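Local coordinates for protein ribonuclease VapC (Caulobacter crescentus, PDB 5K8J) that probably acts as the toxin of a VapBC toxin-antitoxin pair, a magnesium-dependent PIN-domain ribonuclease that cuts RNA, at residues V4-V9 against R96-Q101; I31-I36 against V61-L66; D77-I82 against A86-R91. All coordinates share one frame; numbering follows the deposited sequence.

Contact 1 of 3, residues V4-V9 against R96-Q101; sequences VLDTNV and RMIAAQ
Beside the acidic site of the PIN domain, Ile98 of helix 93-104 reaches across to Val4, Asp6 and Thr7, where strand 3-5 ends and helix 7-15 begins. The two backbones approach most closely at Asp6 and Ile98, whose CA atoms are 7.4 Å apart, so side chains alone span the gap. Ile98 divides the work between its branches. Its CG2 methyl meets Val4 CG1 at 3.8 Å, a purely apolar touch suited to the buried side of the strand facing helix 93-104. Its longer arm extends almost straight (chi2 175°) and carries CD1 to the polar turn, crossing the side chains of Asp6 and Thr7 at about a right angle. There CD1 lies 3.5 Å from Thr7 OG1 and 4.2 Å from Asp6 OD1, covering polar groups whose bonds are made to other partners. The Thr7 hydroxyl is hydrogen-bonded to Glu40 and Ser37 of helix 35-45. Asp6 directly precedes helix 7-15; its OD1 receives the N-H of Thr7 at 2.8 Å from above the carboxylate plane, a bent bond of 138° that is not a helix cap. Its OD2 is held by Thr111, which leaves the carboxylate gripped at both oxygens. A beta-branched isoleucine fits here because one residue offers a short methyl branch for the sheet and a longer arm for the edge of the site; Phe109 and Ile36 pack on it too. Asp6 is a predicted magnesium ligand, and its side chain lies about 5 Å from that of Asp95, the other predicted ligand, one residue before Arg96. An aspartate just after the first strand, with a second acid brought in by a later helix, is part of the acidic cluster typical of PIN-domain nucleases.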
loop_
_atom_site.group_PDB
_atom_site.type_symbol
_atom_site.label_atom_id
_atom_site.label_comp_id
_atom_site.label_asym_id
_atom_site.label_seq_id
_atom_site.Cartn_x
_atom_site.Cartn_y
_atom_site.Cartn_z
ATOM N N VAL B 4 -0.790 23.168 -1.310
ATOM C CA VAL B 4 -1.529 22.816 -2.527
ATOM C C VAL B 4 -2.568 23.896 -2.779
ATOM O O VAL B 4 -3.387 24.185 -1.899
ATOM C CB VAL B 4 -2.206 21.448 -2.384
ATOM C CG1 VAL B 4 -3.085 21.148 -3.603
ATOM C CG2 VAL B 4 -1.173 20.354 -2.230
ATOM N N LEU B 5 -2.555 24.498 -3.976
ATOM C CA LEU B 5 -3.517 25.531 -4.315
ATOM C C LEU B 5 -4.795 24.882 -4.807
ATOM O O LEU B 5 -4.754 24.035 -5.703
ATOM C CB LEU B 5 -2.977 26.446 -5.422
ATOM C CG LEU B 5 -1.678 27.178 -5.108
ATOM C CD1 LEU B 5 -1.335 28.222 -6.230
ATOM C CD2 LEU B 5 -1.755 27.901 -3.771
ATOM N N ASP B 6 -5.932 25.300 -4.261
ATOM C CA ASP B 6 -7.194 24.835 -4.829
ATOM C C ASP B 6 -7.337 25.358 -6.256
ATOM O O ASP B 6 -6.736 26.359 -6.654
ATOM C CB ASP B 6 -8.375 25.286 -3.967
ATOM C CG ASP B 6 -9.662 24.448 -4.203
ATOM O OD1 ASP B 6 -9.644 23.475 -5.018
ATOM O OD2 ASP B 6 -10.676 24.784 -3.532
ATOM N N THR B 7 -8.175 24.684 -7.030
ATOM C CA THR B 7 -8.303 25.077 -8.441
ATOM C C THR B 7 -8.686 26.544 -8.602
ATOM O O THR B 7 -8.176 27.233 -9.501
ATOM C CB THR B 7 -9.330 24.186 -9.126
ATOM O OG1 THR B 7 -8.876 22.838 -9.037
ATOM C CG2 THR B 7 -9.522 24.588 -10.575
ATOM N N ASN B 8 -9.629 27.029 -7.784
ATOM C CA ASN B 8 -10.109 28.404 -7.919
ATOM C C ASN B 8 -8.953 29.372 -7.765
ATOM O O ASN B 8 -8.856 30.369 -8.486
ATOM C CB ASN B 8 -11.173 28.690 -6.859
ATOM C CG ASN B 8 -10.753 28.148 -5.433
ATOM O OD1 ASN B 8 -9.570 28.075 -5.127
ATOM N ND2 ASN B 8 -11.716 27.771 -4.599
ATOM N N VAL B 9 -8.061 29.095 -6.809
ATOM C CA VAL B 9 -6.888 29.942 -6.603
ATOM C C VAL B 9 -6.015 29.938 -7.854
ATOM O O VAL B 9 -5.536 30.992 -8.301
ATOM C CB VAL B 9 -6.095 29.478 -5.360
ATOM C CG1 VAL B 9 -4.826 30.308 -5.174
ATOM C CG2 VAL B 9 -6.955 29.563 -4.103
ATOM N N ARG B 96 -12.476 16.748 -2.713
ATOM C CA ARG B 96 -11.879 15.744 -1.849
ATOM C C ARG B 96 -10.683 15.031 -2.495
ATOM O O ARG B 96 -9.746 14.613 -1.802
ATOM C CB ARG B 96 -12.988 14.772 -1.433
ATOM C CG ARG B 96 -13.967 15.384 -0.460
ATOM C CD ARG B 96 -15.206 14.535 -0.344
ATOM N NE ARG B 96 -16.058 15.021 0.732
ATOM C CZ ARG B 96 -17.083 14.328 1.221
ATOM N NH1 ARG B 96 -17.351 13.150 0.713
ATOM N NH2 ARG B 96 -17.819 14.791 2.232
HETATM N N MSE B 97 -10.659 14.899 -3.828
HETATM C CA MSE B 97 -9.498 14.361 -4.520
HETATM C C MSE B 97 -8.284 15.264 -4.308
HETATM O O MSE B 97 -7.199 14.774 -4.014
HETATM C CB MSE B 97 -9.788 14.202 -6.021
HETATM C CG MSE B 97 -10.736 13.053 -6.342
HETATM SE SE MSE B 97 -11.070 12.978 -8.280
HETATM C CE MSE B 97 -9.436 12.260 -8.819
ATOM N N ILE B 98 -8.480 16.572 -4.485
ATOM C CA ILE B 98 -7.341 17.470 -4.322
ATOM C C ILE B 98 -6.903 17.516 -2.856
ATOM O O ILE B 98 -5.701 17.475 -2.537
ATOM C CB ILE B 98 -7.676 18.858 -4.887
ATOM C CG1 ILE B 98 -8.062 18.729 -6.371
ATOM C CG2 ILE B 98 -6.450 19.779 -4.703
ATOM C CD1 ILE B 98 -8.521 20.003 -7.004
ATOM N N ALA B 99 -7.862 17.587 -1.938
ATOM C CA ALA B 99 -7.514 17.528 -0.524
ATOM C C ALA B 99 -6.781 16.239 -0.172
ATOM O O ALA B 99 -5.853 16.245 0.647
ATOM C CB ALA B 99 -8.778 17.663 0.329
ATOM N N ALA B 100 -7.180 15.117 -0.782
ATOM C CA ALA B 100 -6.507 13.837 -0.554
ATOM C C ALA B 100 -5.038 13.894 -0.961
ATOM O O ALA B 100 -4.174 13.289 -0.324
ATOM C CB ALA B 100 -7.240 12.732 -1.331
ATOM N N GLN B 101 -4.732 14.619 -2.029
ATOM C CA GLN B 101 -3.347 14.746 -2.439
ATOM C C GLN B 101 -2.563 15.585 -1.443
ATOM O O GLN B 101 -1.406 15.290 -1.151
ATOM C CB GLN B 101 -3.288 15.400 -3.804
ATOM C CG GLN B 101 -3.900 14.534 -4.881
ATOM C CD GLN B 101 -3.885 15.238 -6.208
ATOM O OE1 GLN B 101 -4.743 16.055 -6.468
ATOM N NE2 GLN B 101 -2.911 14.919 -7.063
#

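Contact 2 of 3, residues I31-I36 against V61-L66; sequences ILLSII and VMLKVL
Leu33 and Leu63 make the tighter half of this contact, their CD2 methyls meeting at 3.7 Å where helix 49-65 lies against strand 31-34. Leu33 has CG anti to its backbone N (chi1 -169°), and this sends its branches from the sheet toward the helix, while Leu63 approaches with the end of its chain. The other half is looser: Leu66 CD2 is 4.2 Å from Ile31 CG2 and 4.1 Å from Ile31 O. Leu66 is the first residue to leave the helix, yet its N-H still bonds Met62 O at 2.9 Å, and its side chain turns in to the strand. Ile31, Leu33 and Leu66 are buried; the side of helix 49-65 turned from the strand, with Val61, Lys64 and Val65, is the more open one, and Leu63 stands at its border. The antitoxin VapB covers part of the contact, Ile55 of its chain packing on both Ile31 and Leu66. Aliphatic side chains suit a strand face covered by a helix. The strand's backbone is bonded to its sheet neighbours, Leu33 to Pro67 and Leu69. Where the strand ends, Ser34 OG caps the next helix by accepting from Ile36 N at 2.9 Å. The interface, 214 Å² in all, is aliphatic apart from the brush of Leu66 CD2 against the Ile31 carbonyl, consistent with shape and exclusion of water, more than directional bonds, fixing the fit here.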
loop_
_atom_site.group_PDB
_atom_site.type_symbol
_atom_site.label_atom_id
_atom_site.label_comp_id
_atom_site.label_asym_id
_atom_site.label_seq_id
_atom_site.Cartn_x
_atom_site.Cartn_y
_atom_site.Cartn_z
ATOM N N ILE B 31 5.043 25.463 -3.449
ATOM C CA ILE B 31 3.695 25.640 -3.979
ATOM C C ILE B 31 3.440 24.566 -5.026
ATOM O O ILE B 31 4.164 24.480 -6.028
ATOM C CB ILE B 31 3.533 27.056 -4.545
ATOM C CG1 ILE B 31 3.673 28.043 -3.372
ATOM C CG2 ILE B 31 2.188 27.191 -5.232
ATOM C CD1 ILE B 31 3.609 29.474 -3.761
ATOM N N LEU B 32 2.422 23.751 -4.791
ATOM C CA LEU B 32 2.159 22.550 -5.575
ATOM C C LEU B 32 0.817 22.686 -6.265
ATOM O O LEU B 32 -0.118 23.255 -5.711
ATOM C CB LEU B 32 2.142 21.302 -4.685
ATOM C CG LEU B 32 3.270 21.159 -3.668
ATOM C CD1 LEU B 32 3.088 19.870 -2.863
ATOM C CD2 LEU B 32 4.638 21.167 -4.339
ATOM N N LEU B 33 0.726 22.154 -7.473
ATOM C CA LEU B 33 -0.505 22.135 -8.248
ATOM C C LEU B 33 -0.946 20.685 -8.447
ATOM O O LEU B 33 -0.151 19.854 -8.907
ATOM C CB LEU B 33 -0.268 22.791 -9.615
ATOM C CG LEU B 33 -1.521 23.069 -10.433
ATOM C CD1 LEU B 33 -2.381 24.131 -9.769
ATOM C CD2 LEU B 33 -1.098 23.530 -11.816
ATOM N N SER B 34 -2.223 20.406 -8.187
ATOM C CA SER B 34 -2.781 19.085 -8.486
ATOM C C SER B 34 -2.988 18.904 -9.989
ATOM O O SER B 34 -3.434 19.820 -10.678
ATOM C CB SER B 34 -4.116 18.943 -7.788
ATOM O OG SER B 34 -4.788 17.817 -8.307
ATOM N N ILE B 35 -2.695 17.697 -10.490
ATOM C CA ILE B 35 -3.003 17.356 -11.881
ATOM C C ILE B 35 -4.494 17.504 -12.154
ATOM O O ILE B 35 -4.899 17.753 -13.295
ATOM C CB ILE B 35 -2.501 15.937 -12.184
ATOM C CG1 ILE B 35 -2.487 15.658 -13.708
ATOM C CG2 ILE B 35 -3.352 14.873 -11.495
ATOM C CD1 ILE B 35 -1.351 16.253 -14.400
ATOM N N ILE B 36 -5.332 17.312 -11.142
ATOM C CA ILE B 36 -6.766 17.486 -11.319
ATOM C C ILE B 36 -7.075 18.949 -11.595
ATOM O O ILE B 36 -7.854 19.279 -12.497
ATOM C CB ILE B 36 -7.553 16.962 -10.092
ATOM C CG1 ILE B 36 -7.190 15.500 -9.777
ATOM C CG2 ILE B 36 -9.030 17.123 -10.334
ATOM C CD1 ILE B 36 -7.319 14.526 -10.964
ATOM N N VAL B 61 3.063 29.212 -18.795
ATOM C CA VAL B 61 4.129 29.656 -17.888
ATOM C C VAL B 61 3.935 29.052 -16.499
ATOM O O VAL B 61 4.896 28.591 -15.877
ATOM C CB VAL B 61 4.243 31.200 -17.847
ATOM C CG1 VAL B 61 4.538 31.760 -19.235
ATOM C CG2 VAL B 61 3.022 31.847 -17.321
HETATM N N MSE B 62 2.699 28.995 -16.004
HETATM C CA MSE B 62 2.438 28.357 -14.709
HETATM C C MSE B 62 2.844 26.904 -14.681
HETATM O O MSE B 62 3.419 26.414 -13.704
HETATM C CB MSE B 62 0.962 28.456 -14.334
HETATM C CG MSE B 62 0.478 29.876 -14.199
HETATM SE SE MSE B 62 -1.422 29.917 -13.923
HETATM C CE MSE B 62 -1.328 28.926 -12.289
ATOM N N LEU B 63 2.469 26.164 -15.721
ATOM C CA LEU B 63 2.777 24.743 -15.730
ATOM C C LEU B 63 4.258 24.481 -15.925
ATOM O O LEU B 63 4.750 23.429 -15.521
ATOM C CB LEU B 63 1.989 24.041 -16.835
ATOM C CG LEU B 63 0.473 24.012 -16.642
ATOM C CD1 LEU B 63 -0.192 23.293 -17.810
ATOM C CD2 LEU B 63 0.070 23.331 -15.371
ATOM N N LYS B 64 4.985 25.409 -16.519
ATOM C CA LYS B 64 6.427 25.236 -16.632
ATOM C C LYS B 64 7.081 25.327 -15.255
ATOM O O LYS B 64 7.924 24.494 -14.900
ATOM C CB LYS B 64 7.009 26.274 -17.584
ATOM C CG LYS B 64 8.510 26.164 -17.772
ATOM C CD LYS B 64 9.005 27.190 -18.792
ATOM C CE LYS B 64 10.466 27.590 -18.563
ATOM N NZ LYS B 64 10.880 28.764 -19.402
ATOM N N VAL B 65 6.654 26.286 -14.444
ATOM C CA VAL B 65 7.326 26.565 -13.169
ATOM C C VAL B 65 6.811 25.682 -12.041
ATOM O O VAL B 65 7.598 25.206 -11.214
ATOM C CB VAL B 65 7.154 28.043 -12.803
ATOM C CG1 VAL B 65 7.789 28.328 -11.455
ATOM C CG2 VAL B 65 7.789 28.915 -13.881
ATOM N N LEU B 66 5.513 25.527 -11.945
ATOM C CA LEU B 66 4.928 24.884 -10.779
ATOM C C LEU B 66 5.059 23.376 -10.890
ATOM O O LEU B 66 4.820 22.795 -11.959
ATOM C CB LEU B 66 3.455 25.229 -10.624
ATOM C CG LEU B 66 3.160 26.704 -10.353
ATOM C CD1 LEU B 66 1.674 26.898 -10.232
ATOM C CD2 LEU B 66 3.854 27.233 -9.087
#

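Contact 3 of 3, residues D77-I82 against A86-R91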
loop_
_atom_site.group_PDB
_atom_site.type_symbol
_atom_site.label_atom_id
_atom_site.label_comp_id
_atom_site.label_asym_id
_atom_site.label_seq_id
_atom_site.Cartn_x
_atom_site.Cartn_y
_atom_site.Cartn_z
ATOM N N ASP B 77 -6.135 6.202 -1.694
ATOM C CA ASP B 77 -6.273 5.685 -0.334
ATOM C C ASP B 77 -6.736 6.778 0.623
ATOM O O ASP B 77 -7.575 6.535 1.505
ATOM C CB ASP B 77 -4.949 5.106 0.160
ATOM C CG ASP B 77 -4.512 3.849 -0.581
ATOM O OD1 ASP B 77 -5.326 3.197 -1.277
ATOM O OD2 ASP B 77 -3.320 3.498 -0.449
ATOM N N GLU B 78 -6.190 7.996 0.492
ATOM C CA GLU B 78 -6.669 9.078 1.349
ATOM C C GLU B 78 -8.137 9.396 1.052
ATOM O O GLU B 78 -8.927 9.638 1.969
ATOM C CB GLU B 78 -5.812 10.347 1.179
ATOM C CG GLU B 78 -4.433 10.268 1.766
ATOM C CD GLU B 78 -4.412 10.432 3.276
ATOM O OE1 GLU B 78 -3.336 10.225 3.849
ATOM O OE2 GLU B 78 -5.429 10.819 3.873
ATOM N N TYR B 79 -8.523 9.393 -0.231
ATOM C CA TYR B 79 -9.910 9.634 -0.587
ATOM C C TYR B 79 -10.813 8.609 0.071
ATOM O O TYR B 79 -11.867 8.953 0.601
ATOM C CB TYR B 79 -10.098 9.627 -2.121
ATOM C CG TYR B 79 -11.512 9.922 -2.549
ATOM C CD1 TYR B 79 -11.923 11.231 -2.811
ATOM C CD2 TYR B 79 -12.463 8.908 -2.655
ATOM C CE1 TYR B 79 -13.224 11.519 -3.152
ATOM C CE2 TYR B 79 -13.774 9.197 -3.004
ATOM C CZ TYR B 79 -14.142 10.514 -3.255
ATOM O OH TYR B 79 -15.427 10.855 -3.587
ATOM N N ARG B 80 -10.405 7.342 0.066
ATOM C CA ARG B 80 -11.203 6.318 0.736
ATOM C C ARG B 80 -11.371 6.649 2.203
ATOM O O ARG B 80 -12.476 6.557 2.744
ATOM C CB ARG B 80 -10.560 4.947 0.538
ATOM C CG ARG B 80 -11.199 3.813 1.362
ATOM C CD ARG B 80 -10.448 2.466 1.143
ATOM N NE ARG B 80 -9.102 2.538 1.702
ATOM C CZ ARG B 80 -8.066 1.798 1.315
ATOM N NH1 ARG B 80 -8.192 0.911 0.332
ATOM N NH2 ARG B 80 -6.893 1.960 1.918
ATOM N N ARG B 81 -10.284 7.033 2.882
ATOM C CA ARG B 81 -10.424 7.392 4.293
ATOM C C ARG B 81 -11.348 8.589 4.484
ATOM O O ARG B 81 -12.081 8.664 5.474
ATOM C CB ARG B 81 -9.048 7.656 4.899
ATOM C CG ARG B 81 -8.250 6.345 5.085
ATOM C CD ARG B 81 -7.014 6.533 5.962
ATOM N NE ARG B 81 -5.982 7.244 5.223
ATOM C CZ ARG B 81 -5.090 6.640 4.446
ATOM N NH1 ARG B 81 -5.096 5.316 4.308
ATOM N NH2 ARG B 81 -4.198 7.354 3.786
ATOM N N ILE B 82 -11.311 9.559 3.569
ATOM C CA ILE B 82 -12.210 10.707 3.680
ATOM C C ILE B 82 -13.670 10.269 3.631
ATOM O O ILE B 82 -14.472 10.660 4.475
ATOM C CB ILE B 82 -11.925 11.739 2.576
ATOM C CG1 ILE B 82 -10.558 12.382 2.771
ATOM C CG2 ILE B 82 -12.993 12.787 2.586
ATOM C CD1 ILE B 82 -10.114 13.350 1.618
ATOM N N ALA B 86 -16.535 10.900 6.360
ATOM C CA ALA B 86 -17.475 11.974 6.095
ATOM C C ALA B 86 -18.712 11.519 5.335
ATOM O O ALA B 86 -19.674 12.299 5.220
ATOM C CB ALA B 86 -16.766 13.060 5.280
ATOM N N GLY B 87 -18.685 10.318 4.768
ATOM C CA GLY B 87 -19.740 9.863 3.901
ATOM C C GLY B 87 -19.505 10.335 2.486
ATOM O O GLY B 87 -18.540 11.027 2.174
ATOM N N TYR B 88 -20.420 9.953 1.611
ATOM C CA TYR B 88 -20.292 10.249 0.197
ATOM C C TYR B 88 -20.935 11.585 -0.153
ATOM O O TYR B 88 -22.052 11.891 0.276
ATOM C CB TYR B 88 -20.959 9.158 -0.622
ATOM C CG TYR B 88 -20.952 9.424 -2.101
ATOM C CD1 TYR B 88 -19.748 9.610 -2.811
ATOM C CD2 TYR B 88 -22.143 9.500 -2.800
ATOM C CE1 TYR B 88 -19.751 9.850 -4.169
ATOM C CE2 TYR B 88 -22.150 9.742 -4.177
ATOM C CZ TYR B 88 -20.959 9.898 -4.847
ATOM O OH TYR B 88 -20.972 10.132 -6.202
ATOM N N SER B 89 -20.232 12.362 -0.972
ATOM C CA SER B 89 -20.776 13.601 -1.522
ATOM C C SER B 89 -20.402 13.648 -2.995
ATOM O O SER B 89 -19.234 13.866 -3.336
ATOM C CB SER B 89 -20.227 14.829 -0.802
ATOM O OG SER B 89 -20.508 16.010 -1.566
ATOM N N ARG B 90 -21.379 13.451 -3.875
ATOM C CA ARG B 90 -21.082 13.525 -5.305
ATOM C C ARG B 90 -20.568 14.921 -5.683
ATOM O O ARG B 90 -19.618 15.055 -6.476
ATOM C CB ARG B 90 -22.340 13.184 -6.121
ATOM C CG ARG B 90 -22.035 13.005 -7.631
ATOM C CD ARG B 90 -23.350 12.919 -8.478
ATOM N NE ARG B 90 -24.180 14.084 -8.206
ATOM C CZ ARG B 90 -23.882 15.326 -8.580
ATOM N NH1 ARG B 90 -24.684 16.325 -8.245
ATOM N NH2 ARG B 90 -22.792 15.578 -9.299
ATOM N N ARG B 91 -21.164 15.957 -5.090
ATOM C CA ARG B 91 -20.842 17.353 -5.418
ATOM C C ARG B 91 -19.398 17.699 -5.088
ATOM O O ARG B 91 -18.785 18.520 -5.776
ATOM C CB ARG B 91 -21.779 18.304 -4.678
ATOM C CG ARG B 91 -21.459 19.762 -4.888
ATOM C CD ARG B 91 -22.468 20.658 -4.147
ATOM N NE ARG B 91 -22.314 20.562 -2.697
ATOM C CZ ARG B 91 -21.383 21.209 -2.000
ATOM N NH1 ARG B 91 -20.509 21.998 -2.618
ATOM N NH2 ARG B 91 -21.316 21.052 -0.685
HETATM O O HOH W 1 -17.304 12.286 -2.034
#
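The last turn of helix 73-86 closes with a nearly straight bond from Ala86 N to Ile82 O (2.8 Å, 167°), after which Gly87 leaves helical geometry with a positive phi of 85°. Ala86 CB lies 3.4 Å from the same carbonyl oxygen, and its methyl adds little bulk at the partly exposed helix end. With the backbone angles of Gly87 a CB would collide with the oxygen of Ala86, a conflict that glycine avoids. This is the exit of the helix into the loop that leads to helix 93-104, and Arg96 of that helix bonds the Gly87 oxygen. Beyond the turn the chain swings across the end of the helix, near the hydroxyl of Tyr79, whose first torsion, near 180° (chi1 -178°), directs the phenol toward the loop. Its OH stands at the edge of the Tyr88 ring, near the ring plane and 4.5 Å from CE1. A water carries the link further: it lies 2.8 Å from Tyr79 OH and accepts from Ser89 N at 3.1 Å. On the helix, Arg81 NH2 makes a salt bridge to Glu78 OE1 at 3.0 Å, the oxygen lying close to the guanidinium plane and also paired with Lys64 of a third subunit.

How the contacts relate
Contacts 1 and 2 belong to the core and share the parallel sheet, since strands 3-5 and 31-34 are neighbours in it; contact 3 is only partly buried, and its centre lies about 17 Å from that of the chain. Contact 1 holds helix 93-104 against the sheet beside an acidic site, contact 2 sets helix 49-65 on it by mainly aliphatic packing, and contact 3 relies on a backbone bond and a water bridge. Gln101 of contact 1 bonds Ser34 of contact 2, while Arg96 ties contact 1 to the loop of contact 3. Contacts 2 and 3 do not touch, lying on opposite sides of the centre, yet both meet the second subunit.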